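Local coordinates for NOL1/NOP2/sun family protein (Enterococcus faecium, PDB 3M4X) that probably methylates cytosine in ribosomal RNA with S-adenosylmethionine as methyl donor, as in other RsmF-type enzymes of the NOL1/NOP2/Sun family, at residues G39-P44 and S93-G98; P63-N68 and K289-G294. All blocks are in the same frame, centred on the assembly; numbering follows the deposited sequence.

How the contacts relate
From the N terminus the chain passes through 39-44, then 63-68, then 93-98, and much later 289-294. Contact 1 closes a loop of 48 residues, bringing strand 39-41 against helix 95-101. Contact 2 opens inside that loop and closes 220 residues further on, so the two cross rather than nest, an example of an N-terminal domain joined to a methyltransferase core by interleaved loop closures. It ties the loop ahead of strand 70-72 to the loop entering strand 295-302. Their centres lie about 9 Å apart, and they touch where Ser93 meets Tyr66, Glu293 and Gly294, and where Arg41 meets Ser67.

Contact 1. Residues G39-P44 and S93-G98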
ATOM      1  N   GLY A  39      -7.441   6.944  11.351  1.00 40.11           N
ATOM      2  CA  GLY A  39      -6.989   5.612  11.714  1.00 32.98           C
ATOM      3  C   GLY A  39      -5.597   5.294  11.213  1.00 35.45           C
ATOM      4  O   GLY A  39      -5.010   6.045  10.441  1.00 38.91           O
ATOM      5  N   PHE A  40      -5.073   4.162  11.658  1.00 34.73           N
ATOM      6  CA  PHE A  40      -3.789   3.675  11.189  1.00 33.87           C
ATOM      7  C   PHE A  40      -3.746   2.189  11.436  1.00 32.30           C
ATOM      8  O   PHE A  40      -4.609   1.657  12.114  1.00 34.35           O
ATOM      9  CB  PHE A  40      -2.626   4.371  11.915  1.00 36.87           C
ATOM     10  CG  PHE A  40      -2.560   4.085  13.393  1.00 31.39           C
ATOM     11  CD1 PHE A  40      -1.708   3.114  13.885  1.00 32.25           C
ATOM     12  CD2 PHE A  40      -3.338   4.809  14.293  1.00 37.05           C
ATOM     13  CE1 PHE A  40      -1.630   2.861  15.254  1.00 33.61           C
ATOM     14  CE2 PHE A  40      -3.275   4.560  15.665  1.00 36.18           C
ATOM     15  CZ  PHE A  40      -2.422   3.586  16.142  1.00 37.53           C
ATOM     16  N   ARG A  41      -2.745   1.527  10.867  1.00 31.99           N
ATOM     17  CA  ARG A  41      -2.551   0.091  11.040  1.00 34.81           C
ATOM     18  C   ARG A  41      -1.159  -0.239  11.563  1.00 32.45           C
ATOM     19  O   ARG A  41      -0.181   0.448  11.257  1.00 26.96           O
ATOM     20  CB  ARG A  41      -2.752  -0.649   9.712  1.00 39.00           C
ATOM     21  CG  ARG A  41      -4.195  -0.834   9.283  1.00 38.86           C
ATOM     22  CD  ARG A  41      -4.259  -1.563   7.942  1.00 39.21           C
ATOM     23  NE  ARG A  41      -3.888  -0.656   6.874  1.00 40.53           N
ATOM     24  CZ  ARG A  41      -2.746  -0.694   6.198  1.00 32.94           C
ATOM     25  NH1 ARG A  41      -1.841  -1.626   6.429  1.00 27.94           N
ATOM     26  NH2 ARG A  41      -2.524   0.208   5.262  1.00 28.07           N
ATOM     27  N   TRP A  42      -1.086  -1.299  12.358  1.00 31.22           N
ATOM     28  CA  TRP A  42       0.185  -1.883  12.715  1.00 32.38           C
ATOM     29  C   TRP A  42       0.617  -2.870  11.625  1.00 33.78           C
ATOM     30  O   TRP A  42      -0.151  -3.190  10.705  1.00 33.20           O
ATOM     31  CB  TRP A  42       0.140  -2.533  14.116  1.00 25.45           C
ATOM     32  CG  TRP A  42      -0.842  -3.654  14.277  1.00 27.70           C
ATOM     33  CD1 TRP A  42      -2.170  -3.546  14.605  1.00 31.95           C
ATOM     34  CD2 TRP A  42      -0.579  -5.052  14.134  1.00 31.23           C
ATOM     35  NE1 TRP A  42      -2.740  -4.795  14.679  1.00 32.60           N
ATOM     36  CE2 TRP A  42      -1.788  -5.735  14.384  1.00 32.50           C
ATOM     37  CE3 TRP A  42       0.571  -5.797  13.829  1.00 26.21           C
ATOM     38  CZ2 TRP A  42      -1.886  -7.122  14.337  1.00 35.59           C
ATOM     39  CZ3 TRP A  42       0.471  -7.173  13.781  1.00 29.81           C
ATOM     40  CH2 TRP A  42      -0.747  -7.824  14.035  1.00 33.69           C
ATOM     41  N   ASN A  43       1.854  -3.341  11.738  1.00 28.31           N
ATOM     42  CA  ASN A  43       2.523  -4.033  10.654  1.00 25.02           C
ATOM     43  C   ASN A  43       3.002  -5.430  11.062  1.00 28.86           C
ATOM     44  O   ASN A  43       3.988  -5.565  11.788  1.00 32.34           O
ATOM     45  CB  ASN A  43       3.695  -3.175  10.159  1.00 27.11           C
ATOM     46  CG  ASN A  43       4.303  -3.711   8.885  1.00 23.90           C
ATOM     47  OD1 ASN A  43       3.964  -4.800   8.455  1.00 26.41           O
ATOM     48  ND2 ASN A  43       5.209  -2.953   8.283  1.00 22.54           N
ATOM     49  N   PRO A  44       2.287  -6.470  10.604  1.00 28.54           N
ATOM     50  CA  PRO A  44       2.602  -7.876  10.892  1.00 30.07           C
ATOM     51  C   PRO A  44       3.893  -8.317  10.208  1.00 34.07           C
ATOM     52  O   PRO A  44       4.425  -9.374  10.535  1.00 32.97           O
ATOM     53  CB  PRO A  44       1.426  -8.653  10.286  1.00 34.29           C
ATOM     54  CG  PRO A  44       0.419  -7.620   9.845  1.00 31.54           C
ATOM     55  CD  PRO A  44       1.108  -6.314   9.727  1.00 27.34           C
ATOM     56  N   SER A  93     -12.619   3.965   6.602  1.00 37.53           N
ATOM     57  CA  SER A  93     -13.397   3.292   5.569  1.00 34.75           C
ATOM     58  C   SER A  93     -12.520   2.831   4.405  1.00 32.02           C
ATOM     59  O   SER A  93     -12.818   1.836   3.748  1.00 32.68           O
ATOM     60  CB  SER A  93     -14.586   4.142   5.092  1.00 36.10           C
ATOM     61  OG  SER A  93     -14.210   5.107   4.130  1.00 41.06           O
ATOM     62  N   ALA A  94     -11.439   3.554   4.156  1.00 33.63           N
ATOM     63  CA  ALA A  94     -10.501   3.165   3.102  1.00 35.80           C
ATOM     64  C   ALA A  94      -9.900   1.774   3.373  1.00 32.31           C
ATOM     65  O   ALA A  94      -9.567   1.033   2.448  1.00 35.88           O
ATOM     66  CB  ALA A  94      -9.402   4.212   2.952  1.00 31.80           C
HETATM   67  N   MSE A  95      -9.785   1.414   4.648  1.00 34.30           N
HETATM   68  CA  MSE A  95      -9.222   0.113   5.011  1.00 34.18           C
HETATM   69  C   MSE A  95     -10.068  -1.042   4.494  1.00 35.77           C
HETATM   70  O   MSE A  95      -9.598  -2.181   4.422  1.00 35.84           O
HETATM   71  CB  MSE A  95      -9.083  -0.016   6.519  1.00 31.58           C
HETATM   72  CG  MSE A  95      -8.148   0.992   7.161  1.00 30.82           C
HETATM   73 SE   MSE A  95      -8.016   0.565   9.070  1.00 49.72          SE
HETATM   74  CE  MSE A  95      -7.056   2.159   9.674  1.00 28.17           C
ATOM     75  N   ILE A  96     -11.319  -0.756   4.151  1.00 34.50           N
ATOM     76  CA  ILE A  96     -12.235  -1.807   3.716  1.00 35.54           C
ATOM     77  C   ILE A  96     -11.741  -2.435   2.418  1.00 29.96           C
ATOM     78  O   ILE A  96     -11.952  -3.614   2.163  1.00 28.22           O
ATOM     79  CB  ILE A  96     -13.672  -1.272   3.505  1.00 45.33           C
ATOM     80  CG1 ILE A  96     -14.663  -2.429   3.402  1.00 46.47           C
ATOM     81  CG2 ILE A  96     -13.755  -0.406   2.248  1.00 47.27           C
ATOM     82  CD1 ILE A  96     -14.644  -3.339   4.581  1.00 51.57           C
ATOM     83  N   VAL A  97     -11.065  -1.635   1.607  1.00 31.91           N
ATOM     84  CA  VAL A  97     -10.673  -2.069   0.279  1.00 35.33           C
ATOM     85  C   VAL A  97      -9.627  -3.176   0.368  1.00 38.32           C
ATOM     86  O   VAL A  97      -9.806  -4.255  -0.203  1.00 40.71           O
ATOM     87  CB  VAL A  97     -10.149  -0.874  -0.533  1.00 33.97           C
ATOM     88  CG1 VAL A  97      -9.657  -1.323  -1.877  1.00 27.19           C
ATOM     89  CG2 VAL A  97     -11.250   0.164  -0.673  1.00 31.60           C
ATOM     90  N   GLY A  98      -8.555  -2.915   1.115  1.00 33.60           N
ATOM     91  CA  GLY A  98      -7.521  -3.907   1.345  1.00 30.86           C
ATOM     92  C   GLY A  98      -8.050  -5.142   2.032  1.00 27.89           C
ATOM     93  O   GLY A  98      -7.629  -6.264   1.755  1.00 32.30           O
TER
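The carbonyl oxygen of Met95, the residue whose side chain reaches Phe40 and Arg41, is gripped by the hydroxyl of Thr99 in helix 95-101 and more weakly by the amide NH2 of Gln122 in helix 118-127. The selenomethionine side chain of the same residue runs to the strand extended beyond CG: CG lies anti to the carbonyl carbon (chi1 -62°), and the next two torsions are close to trans. Its methyl CE thereby lands on the strand's backbone, 3.4 Å from Phe40 N and nearly as close to Phe40 O. Met95 CE also lies 3.8 Å from Gly39 C, in a residue with no side chain to stand in between. Arg41 flanks the selenium, its CG 4.1 Å from Met95 SE, and the two chains slide past one another in opposite directions. A bend at chi3 (-75°) turns the arginine head group aside, and its NE is hydrogen-bonded to Gln90 OE1. The meeting is therefore one of van der Waals packing, with the polar end of Arg41 hydrogen-bonded outside it, and every residue in it is buried. Phe40 turns its CB away from the helix, and its ring stacks on His57. Strand 39-41 is the middle strand of a three-stranded antiparallel sheet, between 70-72 and 88-89. Helix 95-101 lies beside it: Met95 faces this small N-terminal sheet, Ile96 and Val97 pack on strand 295-302 of the Rossmann-like sheet, and Arg41 touches Thr121 and Gln122 of helix 118-127.

Contact 2. Residues P63-N68 and K289-G294; sequences PAPYSN and KDQGEG
Tyr66 and Gln291 supply the polar part of this contact, a hydrogen bond in which the phenol OH donates to the backbone O of Gln291 at 3.1 Å. The bond meets the carbonyl at a C=O...O angle of 117°, with the donor tilted 16° out of the carbonyl plane. Because the acceptor lies at the ring's edge, it also sits 3.2 Å from Tyr66 CE1, so the carbonyl lies beside the ring and not over a face. The chi1 of -50° sets Tyr66 CG anti to its own carbonyl carbon and sends the ring across to the other loop. In the class I methyltransferase fold, 295-302 is the reversed strand set between 228-234 and 255-258, and the 289-294 loop that receives the phenol leads straight into it. Non-polar packing completes the interface. Pro65 CG meets Gln291 CB at 3.6 Å, the two side chains crossing at about a right angle. Within its own loop, Pro65 lays CB over the centre of the Tyr66 ring, 3.8 Å above the plane. Asp290 turns its CB to the phenol, 3.5 Å from Tyr66 OH; its OD2 is taken by Trp286 N and Ser267 OG.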
ATOM      1  N   PRO A  63      -9.923  -0.441  18.403  1.00 46.15           N
ATOM      2  CA  PRO A  63      -9.748  -1.129  17.122  1.00 43.43           C
ATOM      3  C   PRO A  63     -10.547  -0.428  16.027  1.00 47.55           C
ATOM      4  O   PRO A  63     -11.605   0.130  16.320  1.00 45.81           O
ATOM      5  CB  PRO A  63     -10.338  -2.513  17.390  1.00 41.16           C
ATOM      6  CG  PRO A  63     -11.386  -2.251  18.471  1.00 51.38           C
ATOM      7  CD  PRO A  63     -10.755  -1.204  19.353  1.00 48.33           C
ATOM      8  N   ALA A  64     -10.042  -0.440  14.797  1.00 38.39           N
ATOM      9  CA  ALA A  64     -10.813   0.056  13.656  1.00 41.22           C
ATOM     10  C   ALA A  64     -11.802  -1.004  13.165  1.00 40.11           C
ATOM     11  O   ALA A  64     -11.536  -2.200  13.266  1.00 40.29           O
ATOM     12  CB  ALA A  64      -9.885   0.476  12.535  1.00 41.30           C
ATOM     13  N   PRO A  65     -12.936  -0.568  12.602  1.00 43.78           N
ATOM     14  CA  PRO A  65     -14.017  -1.482  12.211  1.00 42.06           C
ATOM     15  C   PRO A  65     -13.682  -2.380  11.024  1.00 43.83           C
ATOM     16  O   PRO A  65     -14.213  -3.486  10.936  1.00 50.09           O
ATOM     17  CB  PRO A  65     -15.163  -0.536  11.798  1.00 42.74           C
ATOM     18  CG  PRO A  65     -14.720   0.836  12.144  1.00 48.84           C
ATOM     19  CD  PRO A  65     -13.229   0.824  12.230  1.00 45.56           C
ATOM     20  N   TYR A  66     -12.831  -1.915  10.118  1.00 35.29           N
ATOM     21  CA  TYR A  66     -12.697  -2.583   8.828  1.00 32.90           C
ATOM     22  C   TYR A  66     -11.321  -3.188   8.530  1.00 35.98           C
ATOM     23  O   TYR A  66     -11.026  -3.477   7.379  1.00 38.31           O
ATOM     24  CB  TYR A  66     -13.088  -1.640   7.682  1.00 31.75           C
ATOM     25  CG  TYR A  66     -14.424  -0.953   7.865  1.00 37.00           C
ATOM     26  CD1 TYR A  66     -14.507   0.429   7.900  1.00 43.17           C
ATOM     27  CD2 TYR A  66     -15.595  -1.682   8.021  1.00 37.70           C
ATOM     28  CE1 TYR A  66     -15.716   1.071   8.079  1.00 42.36           C
ATOM     29  CE2 TYR A  66     -16.816  -1.041   8.205  1.00 36.18           C
ATOM     30  CZ  TYR A  66     -16.863   0.334   8.234  1.00 35.75           C
ATOM     31  OH  TYR A  66     -18.055   0.993   8.402  1.00 41.45           O
ATOM     32  N   SER A  67     -10.483  -3.368   9.546  1.00 34.23           N
ATOM     33  CA  SER A  67      -9.271  -4.171   9.372  1.00 37.07           C
ATOM     34  C   SER A  67      -8.782  -4.797  10.669  1.00 40.67           C
ATOM     35  O   SER A  67      -8.745  -4.148  11.700  1.00 38.23           O
ATOM     36  CB  SER A  67      -8.131  -3.356   8.743  1.00 32.48           C
ATOM     37  OG  SER A  67      -6.873  -3.956   9.034  1.00 27.67           O
ATOM     38  N   ASN A  68      -8.386  -6.060  10.569  1.00 48.74           N
ATOM     39  CA  ASN A  68      -7.746  -6.841  11.628  1.00 45.18           C
ATOM     40  C   ASN A  68      -6.564  -6.170  12.318  1.00 36.88           C
ATOM     41  O   ASN A  68      -6.183  -6.561  13.419  1.00 33.64           O
ATOM     42  CB  ASN A  68      -7.207  -8.132  11.005  1.00 49.30           C
ATOM     43  CG  ASN A  68      -7.896  -9.359  11.526  1.00 61.23           C
ATOM     44  OD1 ASN A  68      -8.296 -10.227  10.756  1.00 65.05           O
ATOM     45  ND2 ASN A  68      -8.044  -9.444  12.844  1.00 67.96           N
ATOM     46  N   LYS A 289     -24.330   6.464   8.647  1.00 49.91           N
ATOM     47  CA  LYS A 289     -24.840   5.128   8.935  1.00 53.63           C
ATOM     48  C   LYS A 289     -23.744   4.238   9.498  1.00 56.28           C
ATOM     49  O   LYS A 289     -23.936   3.544  10.495  1.00 57.94           O
ATOM     50  CB  LYS A 289     -25.345   4.484   7.637  1.00 53.75           C
ATOM     51  CG  LYS A 289     -26.815   4.119   7.613  1.00 58.57           C
ATOM     52  CD  LYS A 289     -27.094   3.238   6.406  1.00 66.07           C
ATOM     53  CE  LYS A 289     -28.530   2.726   6.349  1.00 71.16           C
ATOM     54  NZ  LYS A 289     -28.675   1.690   5.279  1.00 72.25           N
ATOM     55  N   ASP A 290     -22.600   4.251   8.819  1.00 56.28           N
ATOM     56  CA  ASP A 290     -21.490   3.364   9.122  1.00 51.60           C
ATOM     57  C   ASP A 290     -20.329   4.170   9.659  1.00 57.29           C
ATOM     58  O   ASP A 290     -20.420   5.383   9.802  1.00 59.58           O
ATOM     59  CB  ASP A 290     -21.036   2.643   7.856  1.00 46.12           C
ATOM     60  CG  ASP A 290     -22.164   1.928   7.160  1.00 46.49           C
ATOM     61  OD1 ASP A 290     -22.822   1.091   7.807  1.00 48.71           O
ATOM     62  OD2 ASP A 290     -22.397   2.209   5.966  1.00 49.48           O
ATOM     63  N   GLN A 291     -19.228   3.488   9.947  1.00 63.31           N
ATOM     64  CA  GLN A 291     -18.017   4.166  10.375  1.00 65.29           C
ATOM     65  C   GLN A 291     -17.216   4.613   9.159  1.00 59.70           C
ATOM     66  O   GLN A 291     -17.197   3.927   8.141  1.00 67.09           O
ATOM     67  CB  GLN A 291     -17.190   3.248  11.271  1.00 69.23           C
ATOM     68  CG  GLN A 291     -17.797   3.099  12.640  1.00 77.36           C
ATOM     69  CD  GLN A 291     -18.218   4.446  13.195  1.00 88.93           C
ATOM     70  OE1 GLN A 291     -17.478   5.430  13.086  1.00 89.68           O
ATOM     71  NE2 GLN A 291     -19.416   4.505  13.780  1.00 92.77           N
ATOM     72  N   GLY A 292     -16.580   5.773   9.251  1.00 48.67           N
ATOM     73  CA  GLY A 292     -15.723   6.237   8.179  1.00 45.50           C
ATOM     74  C   GLY A 292     -16.355   7.203   7.197  1.00 46.14           C
ATOM     75  O   GLY A 292     -17.533   7.546   7.295  1.00 47.59           O
ATOM     76  N   GLU A 293     -15.559   7.601   6.212  1.00 39.58           N
ATOM     77  CA  GLU A 293     -15.883   8.715   5.346  1.00 40.09           C
ATOM     78  C   GLU A 293     -16.844   8.405   4.199  1.00 45.18           C
ATOM     79  O   GLU A 293     -17.688   9.236   3.841  1.00 51.16           O
ATOM     80  CB  GLU A 293     -14.590   9.331   4.820  1.00 41.58           C
ATOM     81  CG  GLU A 293     -13.796  10.010   5.930  1.00 43.52           C
ATOM     82  CD  GLU A 293     -14.635  11.043   6.668  1.00 44.38           C
ATOM     83  OE1 GLU A 293     -14.845  10.899   7.892  1.00 44.90           O
ATOM     84  OE2 GLU A 293     -15.107  11.988   6.007  1.00 50.35           O
ATOM     85  N   GLY A 294     -16.732   7.215   3.631  1.00 41.35           N
ATOM     86  CA  GLY A 294     -17.538   6.876   2.478  1.00 47.11           C
ATOM     87  C   GLY A 294     -16.726   6.134   1.437  1.00 47.09           C
ATOM     88  O   GLY A 294     -15.703   6.617   0.952  1.00 41.90           O
TER